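Local structure of pentafunctional AROM polypeptide (Schizosaccharomyces pombe, 5SWV) at residues Phe78-Ile83 against Lys98-Ser103; Asp92-Ala97 against Leu116-Glu121; Val112-Gly117 against Leu135-His140; Thr122-Tyr127 against Ser162-Val167; Ile168-Met173 against Ile196-Phe201. The protein carries out central steps of the shikimate pathway, the crystallised part pairing a type I 3-dehydroquinate dehydratase with a shikimate dehydrogenase. One frame throughout, in Å; residues are numbered along the deposited sequence.

Contact 1: Phe78-Ile83 against Lys98-Ser103; sequences FTIRTI and KELMLS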
# COMPACT_ATOMS: atom_id res chain seq x y z
N PHE A 78 -3.11 -1.47 -17.24
CA PHE A 78 -4.24 -1.77 -18.10
C PHE A 78 -3.73 -2.65 -19.24
O PHE A 78 -3.02 -2.17 -20.13
CB PHE A 78 -4.81 -0.45 -18.62
CG PHE A 78 -6.06 -0.58 -19.45
CD1 PHE A 78 -5.97 -0.79 -20.82
CD2 PHE A 78 -7.31 -0.41 -18.89
CE1 PHE A 78 -7.13 -0.87 -21.60
CE2 PHE A 78 -8.46 -0.48 -19.65
CZ PHE A 78 -8.38 -0.72 -21.01
N THR A 79 -4.07 -3.93 -19.20
CA THR A 79 -3.45 -4.90 -20.09
C THR A 79 -4.48 -5.63 -20.91
O THR A 79 -5.30 -6.37 -20.38
CB THR A 79 -2.59 -5.89 -19.32
OG1 THR A 79 -1.52 -5.18 -18.72
CG2 THR A 79 -1.96 -6.93 -20.23
N ILE A 80 -4.41 -5.39 -22.21
CA ILE A 80 -5.12 -6.20 -23.20
C ILE A 80 -4.11 -7.14 -23.81
O ILE A 80 -3.26 -6.72 -24.60
CB ILE A 80 -5.69 -5.35 -24.34
CG1 ILE A 80 -6.71 -4.35 -23.83
CG2 ILE A 80 -6.33 -6.27 -25.39
CD1 ILE A 80 -7.13 -3.37 -24.91
N ARG A 81 -4.24 -8.41 -23.44
CA ARG A 81 -3.37 -9.50 -23.87
C ARG A 81 -4.14 -10.34 -24.88
O ARG A 81 -5.25 -10.79 -24.61
CB ARG A 81 -3.00 -10.35 -22.66
CG ARG A 81 -2.06 -11.51 -22.95
CD ARG A 81 -0.64 -11.07 -23.28
NE ARG A 81 -0.04 -10.26 -22.22
CZ ARG A 81 0.37 -8.99 -22.33
NH1 ARG A 81 0.30 -8.32 -23.48
NH2 ARG A 81 0.90 -8.39 -21.27
N THR A 82 -3.53 -10.53 -26.05
CA THR A 82 -4.16 -11.19 -27.19
C THR A 82 -3.91 -12.69 -27.19
O THR A 82 -3.08 -13.19 -26.43
CB THR A 82 -3.62 -10.65 -28.53
OG1 THR A 82 -2.22 -10.95 -28.66
CG2 THR A 82 -3.79 -9.16 -28.63
N ILE A 83 -4.59 -13.39 -28.08
CA ILE A 83 -4.55 -14.84 -28.13
C ILE A 83 -3.17 -15.41 -28.42
O ILE A 83 -2.76 -16.36 -27.79
CB ILE A 83 -5.64 -15.39 -29.06
CG1 ILE A 83 -7.01 -15.15 -28.41
CG2 ILE A 83 -5.46 -16.89 -29.34
CD1 ILE A 83 -8.15 -15.07 -29.38
N LYS A 98 -6.98 -0.41 -29.70
CA LYS A 98 -6.47 0.97 -29.70
C LYS A 98 -7.45 1.93 -29.04
O LYS A 98 -7.06 2.71 -28.17
CB LYS A 98 -6.21 1.43 -31.12
CG LYS A 98 -5.86 2.90 -31.28
CD LYS A 98 -5.22 3.16 -32.64
CE LYS A 98 -6.18 2.98 -33.81
NZ LYS A 98 -6.98 4.21 -33.99
N GLU A 99 -8.71 1.83 -29.44
CA GLU A 99 -9.78 2.60 -28.83
C GLU A 99 -9.80 2.40 -27.33
O GLU A 99 -9.92 3.37 -26.59
CB GLU A 99 -11.14 2.21 -29.38
CG GLU A 99 -12.25 3.17 -28.99
CD GLU A 99 -13.65 2.67 -29.34
OE1 GLU A 99 -13.84 1.44 -29.53
OE2 GLU A 99 -14.57 3.53 -29.41
N LEU A 100 -9.68 1.15 -26.87
CA LEU A 100 -9.71 0.87 -25.43
C LEU A 100 -8.50 1.45 -24.70
O LEU A 100 -8.64 2.02 -23.62
CB LEU A 100 -9.83 -0.64 -25.14
CG LEU A 100 -11.26 -1.23 -25.22
CD1 LEU A 100 -11.24 -2.75 -25.43
CD2 LEU A 100 -12.08 -0.88 -23.98
N MET A 101 -7.33 1.31 -25.30
CA MET A 101 -6.11 1.79 -24.65
C MET A 101 -6.08 3.32 -24.57
O MET A 101 -5.65 3.88 -23.57
CB MET A 101 -4.86 1.22 -25.35
CG MET A 101 -4.66 -0.27 -25.11
SD MET A 101 -3.21 -0.99 -25.92
CE MET A 101 -3.76 -1.22 -27.60
N LEU A 102 -6.55 3.98 -25.62
CA LEU A 102 -6.69 5.44 -25.61
C LEU A 102 -7.59 5.92 -24.49
O LEU A 102 -7.30 6.91 -23.82
CB LEU A 102 -7.25 5.93 -26.93
CG LEU A 102 -6.28 5.91 -28.11
CD1 LEU A 102 -6.99 6.24 -29.42
CD2 LEU A 102 -5.10 6.84 -27.88
N SER A 103 -8.70 5.22 -24.31
CA SER A 103 -9.63 5.54 -23.24
C SER A 103 -8.99 5.42 -21.84
O SER A 103 -9.22 6.27 -20.96
CB SER A 103 -10.86 4.64 -23.34
OG SER A 103 -11.54 4.59 -22.12
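Ile80 and Phe78 meet Leu100 and Met101 where a strand of the (beta/alpha)8 barrel is covered by the helix that follows it, the first half of a beta-alpha-beta unit made by strand 76-79, helix 94-106 and strand 111-115. Ile80 lies just past the strand's end, with its CB directed at the helix. From CB, CG1 leaves anti to the carbonyl carbon, and chi2 of 171° stretches CD1 outward, so that the touching falls to this one methyl: CD1 sits 3.8 Å from Leu100 CB and 4.0 Å from Met101 CG. Its chain crosses that of Leu100 at about a right angle. A branched residue with a slender tip suits this place, fitting between two neighbouring helix side chains. Leu100 also packs on Leu58 and Val61 of helix 58-69, while the flexible, unbranched Met101 reaches across to Val112 and Val114 of the next strand. Phe78, two residues earlier and still in the strand, offers its broad ring to the same helix. Its CG is anti to the backbone N (chi1 -176°), and the ring approaches the helix backbone obliquely: Phe78 CZ is 3.8 Å from Leu100 O, and Phe78 CE1 lies 4.3 Å from Met101 CG.

Contact 2: Asp92-Ala97 against Leu116-Glu121; sequences DKEEEA and LGWSSE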
# COMPACT_ATOMS: atom_id res chain seq x y z
N ASP A 92 -7.10 -9.94 -34.51
CA ASP A 92 -7.53 -9.21 -35.70
C ASP A 92 -8.15 -7.85 -35.37
O ASP A 92 -8.28 -7.03 -36.25
CB ASP A 92 -8.40 -10.04 -36.68
CG ASP A 92 -9.55 -10.79 -35.99
OD1 ASP A 92 -10.18 -10.26 -35.06
OD2 ASP A 92 -9.84 -11.95 -36.40
N LYS A 93 -8.48 -7.61 -34.09
CA LYS A 93 -9.28 -6.46 -33.68
C LYS A 93 -8.45 -5.33 -33.06
O LYS A 93 -8.67 -4.91 -31.92
CB LYS A 93 -10.37 -6.94 -32.73
CG LYS A 93 -11.51 -7.56 -33.50
CD LYS A 93 -12.55 -8.17 -32.57
CE LYS A 93 -13.97 -7.90 -33.07
NZ LYS A 93 -14.17 -8.21 -34.52
N GLU A 94 -7.50 -4.84 -33.84
CA GLU A 94 -6.57 -3.82 -33.39
C GLU A 94 -7.24 -2.49 -33.13
O GLU A 94 -6.91 -1.82 -32.15
CB GLU A 94 -5.46 -3.63 -34.43
CG GLU A 94 -4.46 -2.55 -34.08
CD GLU A 94 -3.33 -2.48 -35.08
OE1 GLU A 94 -3.26 -1.49 -35.83
OE2 GLU A 94 -2.53 -3.42 -35.13
N GLU A 95 -8.16 -2.09 -34.01
CA GLU A 95 -8.83 -0.80 -33.84
C GLU A 95 -9.57 -0.75 -32.50
O GLU A 95 -9.55 0.28 -31.81
CB GLU A 95 -9.75 -0.50 -35.03
CG GLU A 95 -9.01 -0.32 -36.37
CD GLU A 95 -7.80 0.63 -36.30
OE1 GLU A 95 -7.98 1.83 -35.97
OE2 GLU A 95 -6.66 0.18 -36.57
N GLU A 96 -10.17 -1.86 -32.11
CA GLU A 96 -10.93 -1.93 -30.87
C GLU A 96 -10.01 -1.90 -29.64
O GLU A 96 -10.34 -1.30 -28.61
CB GLU A 96 -11.85 -3.16 -30.87
CG GLU A 96 -13.02 -3.10 -31.85
CD GLU A 96 -12.70 -3.41 -33.32
OE1 GLU A 96 -11.68 -4.08 -33.67
OE2 GLU A 96 -13.52 -2.97 -34.17
N ALA A 97 -8.86 -2.54 -29.75
CA ALA A 97 -7.83 -2.46 -28.73
C ALA A 97 -7.30 -1.04 -28.57
O ALA A 97 -7.20 -0.53 -27.46
CB ALA A 97 -6.69 -3.39 -29.06
N LEU A 116 3.81 -5.56 -28.85
CA LEU A 116 4.62 -5.24 -30.02
C LEU A 116 4.13 -5.98 -31.29
O LEU A 116 4.76 -5.90 -32.34
CB LEU A 116 6.10 -5.53 -29.69
CG LEU A 116 6.69 -4.60 -28.62
CD1 LEU A 116 7.78 -5.22 -27.77
CD2 LEU A 116 7.22 -3.33 -29.25
N GLY A 117 3.01 -6.71 -31.18
CA GLY A 117 2.32 -7.25 -32.35
C GLY A 117 1.37 -6.29 -33.01
O GLY A 117 0.93 -6.57 -34.11
N TRP A 118 1.02 -5.18 -32.35
CA TRP A 118 0.17 -4.15 -32.96
C TRP A 118 0.97 -3.34 -33.99
O TRP A 118 2.19 -3.20 -33.86
CB TRP A 118 -0.39 -3.19 -31.91
CG TRP A 118 -1.22 -3.77 -30.82
CD1 TRP A 118 -1.02 -3.61 -29.48
CD2 TRP A 118 -2.41 -4.56 -30.95
NE1 TRP A 118 -2.00 -4.27 -28.77
CE2 TRP A 118 -2.86 -4.87 -29.65
CE3 TRP A 118 -3.12 -5.06 -32.04
CZ2 TRP A 118 -4.00 -5.64 -29.41
CZ3 TRP A 118 -4.26 -5.83 -31.80
CH2 TRP A 118 -4.68 -6.11 -30.50
N SER A 119 0.29 -2.79 -34.98
CA SER A 119 0.95 -2.00 -36.01
C SER A 119 1.72 -0.83 -35.41
O SER A 119 1.37 -0.31 -34.34
CB SER A 119 -0.06 -1.46 -37.04
OG SER A 119 -0.94 -0.52 -36.47
N SER A 120 2.77 -0.43 -36.10
CA SER A 120 3.59 0.69 -35.67
C SER A 120 2.78 1.97 -35.74
O SER A 120 3.01 2.90 -34.96
CB SER A 120 4.84 0.79 -36.53
OG SER A 120 4.51 0.85 -37.90
N GLU A 121 1.82 2.03 -36.66
CA GLU A 121 0.87 3.13 -36.71
C GLU A 121 0.11 3.24 -35.40
O GLU A 121 0.03 4.32 -34.81
CB GLU A 121 -0.12 2.98 -37.89
CG GLU A 121 -0.93 4.27 -38.17
CD GLU A 121 -2.07 4.09 -39.16
OE1 GLU A 121 -2.92 5.00 -39.25
OE2 GLU A 121 -2.12 3.04 -39.84
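Trp118 and Glu94 slide past each other in opposite directions where the first turn of helix 94-106 meets the loop leading into helix 120-128 of the barrel. The tight part is apolar and lies at the indole. Trp118 CZ2 is 3.5 Å from Ala97 CB, where a small residue lets the helix come close, and Trp118 CE3 is 3.5 Å from Glu94 CG. Glu94 thus lends its methylene groups to the packing and keeps its charge for the far end. With CG anti to the backbone N (chi1 177°) and the chain extended beyond it, Glu94 reaches past the indole to Ser119 on the partly solvent-exposed side. Carboxylate and indole planes are 87° apart. Ser119 grips both oxygens: its OG donates to Glu94 OE1 at 2.6 Å, on the syn side but well out of the carboxylate plane, and its N gives a straight bond (172°) to Glu94 OE2 at 2.9 Å from above that plane. Ser119 is the N-cap of helix 120-128, its OG also accepting from Thr122 N, and Thr122 OG1 binds Glu94 OE1 too. On the solvent side the exposed Glu121 makes no contact; its OE2 is 6.2 Å from Glu94 OE1, a like charge. Several donors and a helix N terminus would probably stabilise the ionised carboxylate, with Glu121 opposing them mildly.

Contact 3: Val112-Gly117 against Leu135-His140; sequences VDVELG and LIMSWH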
# COMPACT_ATOMS: atom_id res chain seq x y z
N VAL A 112 -0.02 1.31 -19.33
CA VAL A 112 -0.74 0.53 -20.33
C VAL A 112 0.25 -0.44 -20.97
O VAL A 112 1.35 -0.05 -21.36
CB VAL A 112 -1.37 1.43 -21.43
CG1 VAL A 112 -1.93 0.61 -22.59
CG2 VAL A 112 -2.48 2.29 -20.84
N ASP A 113 -0.14 -1.71 -21.07
CA ASP A 113 0.64 -2.71 -21.79
C ASP A 113 0.26 -2.63 -23.25
O ASP A 113 -0.92 -2.83 -23.61
CB ASP A 113 0.36 -4.12 -21.26
CG ASP A 113 1.36 -5.16 -21.79
OD1 ASP A 113 1.38 -5.43 -23.02
OD2 ASP A 113 2.12 -5.73 -20.97
N VAL A 114 1.26 -2.35 -24.08
CA VAL A 114 1.06 -2.26 -25.50
C VAL A 114 1.89 -3.35 -26.16
O VAL A 114 3.11 -3.29 -26.16
CB VAL A 114 1.48 -0.88 -26.02
CG1 VAL A 114 1.30 -0.78 -27.53
CG2 VAL A 114 0.68 0.20 -25.31
N GLU A 115 1.22 -4.35 -26.73
CA GLU A 115 1.90 -5.46 -27.41
C GLU A 115 2.61 -5.01 -28.67
O GLU A 115 2.07 -4.25 -29.49
CB GLU A 115 0.91 -6.55 -27.80
CG GLU A 115 0.32 -7.28 -26.61
CD GLU A 115 -0.58 -8.42 -27.02
OE1 GLU A 115 -0.77 -8.63 -28.24
OE2 GLU A 115 -1.11 -9.13 -26.14
N LEU A 116 3.81 -5.56 -28.85
CA LEU A 116 4.62 -5.24 -30.02
C LEU A 116 4.13 -5.98 -31.29
O LEU A 116 4.76 -5.90 -32.34
CB LEU A 116 6.10 -5.53 -29.69
CG LEU A 116 6.69 -4.60 -28.62
CD1 LEU A 116 7.78 -5.22 -27.77
CD2 LEU A 116 7.22 -3.33 -29.25
N GLY A 117 3.01 -6.71 -31.18
CA GLY A 117 2.32 -7.25 -32.35
C GLY A 117 1.37 -6.29 -33.01
O GLY A 117 0.93 -6.57 -34.11
N LEU A 135 4.06 3.64 -20.86
CA LEU A 135 3.88 2.50 -21.74
C LEU A 135 4.82 1.34 -21.41
O LEU A 135 6.03 1.53 -21.22
CB LEU A 135 4.06 2.92 -23.18
CG LEU A 135 3.11 3.99 -23.68
CD1 LEU A 135 3.24 4.07 -25.19
CD2 LEU A 135 1.65 3.74 -23.30
N ILE A 136 4.22 0.14 -21.30
CA ILE A 136 4.96 -1.11 -21.17
C ILE A 136 4.84 -1.81 -22.52
O ILE A 136 3.77 -2.27 -22.91
CB ILE A 136 4.43 -2.05 -20.05
CG1 ILE A 136 4.32 -1.30 -18.71
CG2 ILE A 136 5.36 -3.24 -19.88
CD1 ILE A 136 3.87 -2.16 -17.53
N MET A 137 5.95 -1.85 -23.24
CA MET A 137 6.01 -2.53 -24.50
C MET A 137 6.36 -3.98 -24.24
O MET A 137 7.40 -4.26 -23.64
CB MET A 137 7.04 -1.87 -25.41
CG MET A 137 6.72 -0.41 -25.71
SD MET A 137 5.31 -0.28 -26.80
CE MET A 137 4.42 0.99 -25.96
N SER A 138 5.50 -4.89 -24.70
CA SER A 138 5.57 -6.29 -24.32
C SER A 138 5.62 -7.21 -25.53
O SER A 138 4.95 -6.97 -26.52
CB SER A 138 4.34 -6.64 -23.49
OG SER A 138 3.20 -6.82 -24.33
N TRP A 139 6.41 -8.28 -25.43
CA TRP A 139 6.30 -9.40 -26.34
C TRP A 139 6.52 -10.72 -25.61
O TRP A 139 7.40 -10.83 -24.76
CB TRP A 139 7.29 -9.28 -27.49
CG TRP A 139 7.11 -10.36 -28.51
CD1 TRP A 139 7.79 -11.54 -28.57
CD2 TRP A 139 6.17 -10.39 -29.59
NE1 TRP A 139 7.35 -12.30 -29.63
CE2 TRP A 139 6.36 -11.61 -30.28
CE3 TRP A 139 5.20 -9.49 -30.06
CZ2 TRP A 139 5.61 -11.97 -31.41
CZ3 TRP A 139 4.45 -9.85 -31.20
CH2 TRP A 139 4.66 -11.08 -31.85
N HIS A 140 5.71 -11.71 -25.99
CA HIS A 140 5.70 -13.04 -25.41
C HIS A 140 6.00 -14.09 -26.51
O HIS A 140 5.28 -14.16 -27.51
CB HIS A 140 4.33 -13.31 -24.76
CG HIS A 140 4.01 -12.41 -23.61
ND1 HIS A 140 3.61 -11.09 -23.77
CD2 HIS A 140 4.00 -12.64 -22.27
CE1 HIS A 140 3.39 -10.56 -22.58
NE2 HIS A 140 3.62 -11.47 -21.65
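Val114 and Met137 lie side by side at the apolar centre, pointing the same way from neighbouring parallel strands. The methionine chain bends at chi2 (-71°) and again at chi3, turning CE back to 3.5 Å from Val114 CB. Leu135 CD2 extends this row at 4.2 Å from Val114 CG2, and Leu116 CD2 closes its other end at 4.1 Å from Met137 CB. Compact valine suits the middle of a strand, while the pliant methionine fits itself round it; Met101 of helix 94-106 and Ala161 of helix 152-162 cover this face. Outward from it the backbones pair in register, from Ile136 N to Val112 O (2.9 Å) as far as Leu116 N to Ser138 O (3.0 Å). Past the last pair, Gly117 N comes to the edge of the Trp139 ring, 3.5 Å from CZ3. The opposite face, apart from Ile136, is polar. Ser138 OG donates to the syn lone pair of Asp113 OD1 at 2.6 Å; serine's short side chain places its hydroxyl directly beside the carboxylate. Arg81 forms salt bridges to both Asp113 and Glu115, and Thr82 adds a hydrogen bond to Glu115. Helix-facing apolar side chains outside and a buried polar network inside are the two faces of a strand pair in a (beta/alpha)8 barrel.

Contact 4: Thr122-Tyr127 against Ser162-Val167; sequences TINILY and SSYADV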
# COMPACT_ATOMS: atom_id res chain seq x y z
N THR A 122 -0.44 2.12 -34.93
CA THR A 122 -1.24 2.10 -33.70
C THR A 122 -0.37 2.41 -32.50
O THR A 122 -0.77 3.18 -31.64
CB THR A 122 -1.99 0.77 -33.53
OG1 THR A 122 -3.08 0.74 -34.46
CG2 THR A 122 -2.55 0.61 -32.12
N ILE A 123 0.82 1.83 -32.45
CA ILE A 123 1.72 2.04 -31.32
C ILE A 123 2.06 3.51 -31.17
O ILE A 123 2.02 4.06 -30.07
CB ILE A 123 3.02 1.23 -31.47
CG1 ILE A 123 2.73 -0.26 -31.34
CG2 ILE A 123 4.03 1.62 -30.41
CD1 ILE A 123 3.87 -1.12 -31.80
N ASN A 124 2.39 4.14 -32.29
CA ASN A 124 2.69 5.57 -32.34
C ASN A 124 1.51 6.45 -31.90
O ASN A 124 1.66 7.34 -31.06
CB ASN A 124 3.10 5.95 -33.76
CG ASN A 124 3.68 7.34 -33.86
OD1 ASN A 124 4.44 7.79 -33.01
ND2 ASN A 124 3.36 8.01 -34.93
N ILE A 125 0.33 6.20 -32.46
CA ILE A 125 -0.87 6.91 -32.02
C ILE A 125 -1.07 6.80 -30.50
O ILE A 125 -1.41 7.78 -29.85
CB ILE A 125 -2.10 6.39 -32.75
CG1 ILE A 125 -2.06 6.85 -34.21
CG2 ILE A 125 -3.39 6.89 -32.09
CD1 ILE A 125 -2.97 6.05 -35.13
N LEU A 126 -0.86 5.61 -29.94
CA LEU A 126 -0.99 5.43 -28.50
C LEU A 126 0.11 6.19 -27.79
O LEU A 126 -0.13 6.80 -26.76
CB LEU A 126 -0.93 3.96 -28.10
CG LEU A 126 -2.09 3.07 -28.59
CD1 LEU A 126 -1.73 1.59 -28.45
CD2 LEU A 126 -3.39 3.39 -27.87
N TYR A 127 1.33 6.15 -28.33
CA TYR A 127 2.45 6.93 -27.78
C TYR A 127 2.15 8.43 -27.80
O TYR A 127 2.27 9.10 -26.77
CB TYR A 127 3.75 6.62 -28.54
CG TYR A 127 4.91 7.50 -28.15
CD1 TYR A 127 5.61 7.27 -26.97
CD2 TYR A 127 5.31 8.56 -28.96
CE1 TYR A 127 6.67 8.08 -26.60
CE2 TYR A 127 6.37 9.37 -28.60
CZ TYR A 127 7.04 9.12 -27.42
OH TYR A 127 8.09 9.91 -27.04
N SER A 162 12.01 0.61 -28.29
CA SER A 162 12.80 1.69 -27.70
C SER A 162 12.41 3.10 -28.19
O SER A 162 12.65 4.08 -27.50
CB SER A 162 14.29 1.47 -27.93
OG SER A 162 14.58 1.63 -29.30
N SER A 163 11.79 3.19 -29.36
CA SER A 163 11.21 4.46 -29.80
C SER A 163 10.11 4.97 -28.86
O SER A 163 9.95 6.16 -28.67
CB SER A 163 10.65 4.33 -31.22
OG SER A 163 11.65 3.98 -32.16
N TYR A 164 9.37 4.04 -28.24
CA TYR A 164 8.15 4.36 -27.51
C TYR A 164 8.16 4.04 -26.00
O TYR A 164 7.34 4.59 -25.26
CB TYR A 164 7.00 3.58 -28.16
CG TYR A 164 6.91 3.73 -29.67
CD1 TYR A 164 6.60 4.97 -30.24
CD2 TYR A 164 7.13 2.64 -30.52
CE1 TYR A 164 6.52 5.12 -31.61
CE2 TYR A 164 7.03 2.79 -31.91
CZ TYR A 164 6.73 4.04 -32.43
OH TYR A 164 6.64 4.25 -33.77
N ALA A 165 9.06 3.18 -25.53
CA ALA A 165 8.85 2.51 -24.24
C ALA A 165 9.24 3.30 -23.00
O ALA A 165 10.28 3.91 -22.98
CB ALA A 165 9.62 1.20 -24.22
N ASP A 166 8.41 3.25 -21.97
CA ASP A 166 8.84 3.59 -20.62
C ASP A 166 9.36 2.35 -19.86
O ASP A 166 10.18 2.47 -18.95
CB ASP A 166 7.69 4.22 -19.83
CG ASP A 166 7.22 5.52 -20.44
OD1 ASP A 166 7.93 6.52 -20.28
OD2 ASP A 166 6.15 5.54 -21.07
N VAL A 167 8.80 1.18 -20.18
CA VAL A 167 9.25 -0.11 -19.66
C VAL A 167 9.19 -1.12 -20.80
O VAL A 167 8.34 -0.98 -21.68
CB VAL A 167 8.32 -0.62 -18.53
CG1 VAL A 167 8.81 -1.98 -17.98
CG2 VAL A 167 8.19 0.42 -17.43
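The loop between helix 152-162 and strand 167-173, on the outside of the dehydroquinase barrel, lays Tyr164 against Ile123, Asn124 and Tyr127 of helix 120-128. Tyr164 carries nearly everything. Over one face of its ring sits Ile123 CG2, 3.6 Å from the ring centroid and 27° off the normal, a CH-pi contact displaced toward CD2; the opposite face is covered over its centre by CB of the preceding Ser163. The ring edge is occupied as well. Tyr164 CD1 points at the face of Tyr127, 3.7 Å from its CG, in an offset edge-to-face pair with centroids 5.6 Å apart and planes at 60°. Farther along the same rim, Asn124 OD1 lies near the ring plane, 3.7 Å from Tyr164 CE1, while accepting a hydrogen bond from Gln128 NE2. Tyr127 has CG anti to its backbone N (chi1 173°), which sends the ring out from the helix toward the loop; its CD1 is 3.6 Å from Tyr164 O. Tyrosine suits such a partly exposed seam, offering a broad apolar ring together with a polar hydroxyl. The cohesion is that of dispersion and weak electrostatics: the edge at CD1 probably sets a slightly positive C-H toward the Tyr127 pi cloud, and that at CE1 another toward Asn124 OD1.

Contact 5: Ile168-Met173 against Ile196-Phe201; sequences IKLVGM and IPLILF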
# COMPACT_ATOMS: atom_id res chain seq x y z
N ILE A 168 10.08 -2.10 -20.80
CA ILE A 168 10.03 -3.17 -21.81
C ILE A 168 9.84 -4.48 -21.08
O ILE A 168 10.48 -4.73 -20.07
CB ILE A 168 11.29 -3.22 -22.68
CG1 ILE A 168 11.43 -1.91 -23.46
CG2 ILE A 168 11.20 -4.39 -23.65
CD1 ILE A 168 12.68 -1.80 -24.32
N LYS A 169 8.93 -5.30 -21.58
CA LYS A 169 8.62 -6.58 -20.99
C LYS A 169 8.84 -7.65 -22.06
O LYS A 169 8.18 -7.64 -23.09
CB LYS A 169 7.18 -6.58 -20.51
CG LYS A 169 6.73 -7.86 -19.83
CD LYS A 169 5.24 -7.77 -19.55
CE LYS A 169 4.57 -9.13 -19.65
NZ LYS A 169 4.44 -9.77 -18.31
N LEU A 170 9.78 -8.55 -21.81
CA LEU A 170 10.08 -9.65 -22.73
C LEU A 170 9.91 -10.95 -21.97
O LEU A 170 10.53 -11.12 -20.92
CB LEU A 170 11.51 -9.54 -23.25
CG LEU A 170 11.87 -8.23 -23.93
CD1 LEU A 170 13.34 -8.26 -24.33
CD2 LEU A 170 10.99 -7.97 -25.15
N VAL A 171 9.09 -11.85 -22.50
CA VAL A 171 8.80 -13.11 -21.83
C VAL A 171 8.96 -14.30 -22.75
O VAL A 171 8.23 -14.43 -23.71
CB VAL A 171 7.38 -13.14 -21.25
CG1 VAL A 171 7.17 -14.44 -20.48
CG2 VAL A 171 7.14 -11.93 -20.37
N GLY A 172 9.90 -15.18 -22.43
CA GLY A 172 10.12 -16.39 -23.20
C GLY A 172 9.33 -17.55 -22.65
O GLY A 172 8.65 -17.40 -21.63
N MET A 173 9.40 -18.69 -23.34
CA MET A 173 8.92 -19.95 -22.80
C MET A 173 10.16 -20.80 -22.57
O MET A 173 10.98 -20.97 -23.48
CB MET A 173 7.97 -20.64 -23.78
CG MET A 173 7.46 -22.02 -23.33
SD MET A 173 6.31 -21.99 -21.92
CE MET A 173 4.84 -21.28 -22.66
N ILE A 196 16.28 1.89 -20.24
CA ILE A 196 14.86 1.70 -20.09
C ILE A 196 14.74 0.52 -19.13
O ILE A 196 15.46 -0.46 -19.29
CB ILE A 196 14.20 1.32 -21.44
CG1 ILE A 196 14.40 2.43 -22.48
CG2 ILE A 196 12.72 0.99 -21.27
CD1 ILE A 196 14.69 1.92 -23.88
N PRO A 197 13.87 0.61 -18.12
CA PRO A 197 13.74 -0.53 -17.21
C PRO A 197 13.11 -1.74 -17.88
O PRO A 197 12.31 -1.60 -18.80
CB PRO A 197 12.85 -0.01 -16.08
CG PRO A 197 12.23 1.24 -16.60
CD PRO A 197 13.16 1.80 -17.63
N LEU A 198 13.49 -2.93 -17.39
CA LEU A 198 13.19 -4.18 -18.07
C LEU A 198 12.53 -5.24 -17.17
O LEU A 198 13.09 -5.61 -16.15
CB LEU A 198 14.49 -4.74 -18.65
CG LEU A 198 14.40 -6.03 -19.49
CD1 LEU A 198 13.84 -5.77 -20.88
CD2 LEU A 198 15.76 -6.69 -19.59
N ILE A 199 11.35 -5.72 -17.58
CA ILE A 199 10.74 -6.93 -17.02
C ILE A 199 11.12 -8.08 -17.95
O ILE A 199 10.88 -8.02 -19.14
CB ILE A 199 9.20 -6.83 -16.96
CG1 ILE A 199 8.74 -5.54 -16.29
CG2 ILE A 199 8.61 -8.02 -16.21
CD1 ILE A 199 7.24 -5.31 -16.37
N LEU A 200 11.68 -9.14 -17.38
CA LEU A 200 12.28 -10.21 -18.17
C LEU A 200 12.26 -11.54 -17.44
O LEU A 200 12.82 -11.66 -16.36
CB LEU A 200 13.71 -9.81 -18.50
CG LEU A 200 14.58 -10.79 -19.28
CD1 LEU A 200 14.03 -10.96 -20.69
CD2 LEU A 200 16.03 -10.31 -19.31
N PHE A 201 11.60 -12.53 -18.03
CA PHE A 201 11.50 -13.88 -17.46
C PHE A 201 10.99 -14.86 -18.50
O PHE A 201 10.65 -14.48 -19.61
CB PHE A 201 10.59 -13.90 -16.24
CG PHE A 201 9.19 -13.47 -16.50
CD1 PHE A 201 8.84 -12.12 -16.51
CD2 PHE A 201 8.18 -14.40 -16.70
CE1 PHE A 201 7.53 -11.71 -16.73
CE2 PHE A 201 6.86 -14.00 -16.92
CZ PHE A 201 6.54 -12.66 -16.94
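Phe201 puts one face of its ring beneath Val171 CG2, which stands 3.9 Å from the ring centroid and 26° off the normal in a CH-pi contact. Chi1 of 60° sets Phe201 CG between its own backbone N and carbonyl carbon, and the ring ends up nearer the neighbouring strand, beside Val171. At the ring's edge, near its plane, comes Lys169 NZ, 3.8 Å from Phe201 CZ; the long lysine chain first runs over Ile199, its CG 3.9 Å from Ile199 CB. On the other face of the sheet, that of Ile168 and Leu170, Leu170 CB meets Leu200 CD1 at 3.9 Å; just before the strand, Ile196 CG2 meets Ile168 CG1 at the same distance. Branched aliphatic residues suit a sheet surface covered by helices, here 152-162 against Ile168 and Leu170 and 177-193 against Leu198 and Leu200. Between the faces runs the backbone ladder, opened by Ile168 N to Pro197 O (3.0 Å), where proline, lacking an N-H, still supplies its carbonyl. The rung from Phe201 N to Leu170 O is weak at 3.4 Å, but Gly172 N to Phe201 O restores the pairing at 3.0 Å. The two strands, their axes 5° apart, are joined through helix 177-193 in the right-handed beta-alpha-beta crossover that builds a (beta/alpha)8 barrel.

Overall arrangement
From the N terminus, contact 1 closes the first loop, bringing helix 94-106 back onto the end of strand 76-79. Contact 2 opens inside that loop, at residues 92-97, and closes beyond it, so the two cross while sharing the helix. Contact 3 starts where contact 2 ends, both using Leu116 and Gly117, and pairs strands 111-115 and 134-140. Contact 4 crosses contact 3, running from helix 120-128 past strand 134-140 to the loop between helix 152-162 and strand 167-173; contact 5 follows in series, adding strands 167-173 and 198-203. None is nested in another. Together they tie consecutive barrel strands and their outer helices, with Met137 O to Lys169 N joining contacts 3 and 5 directly.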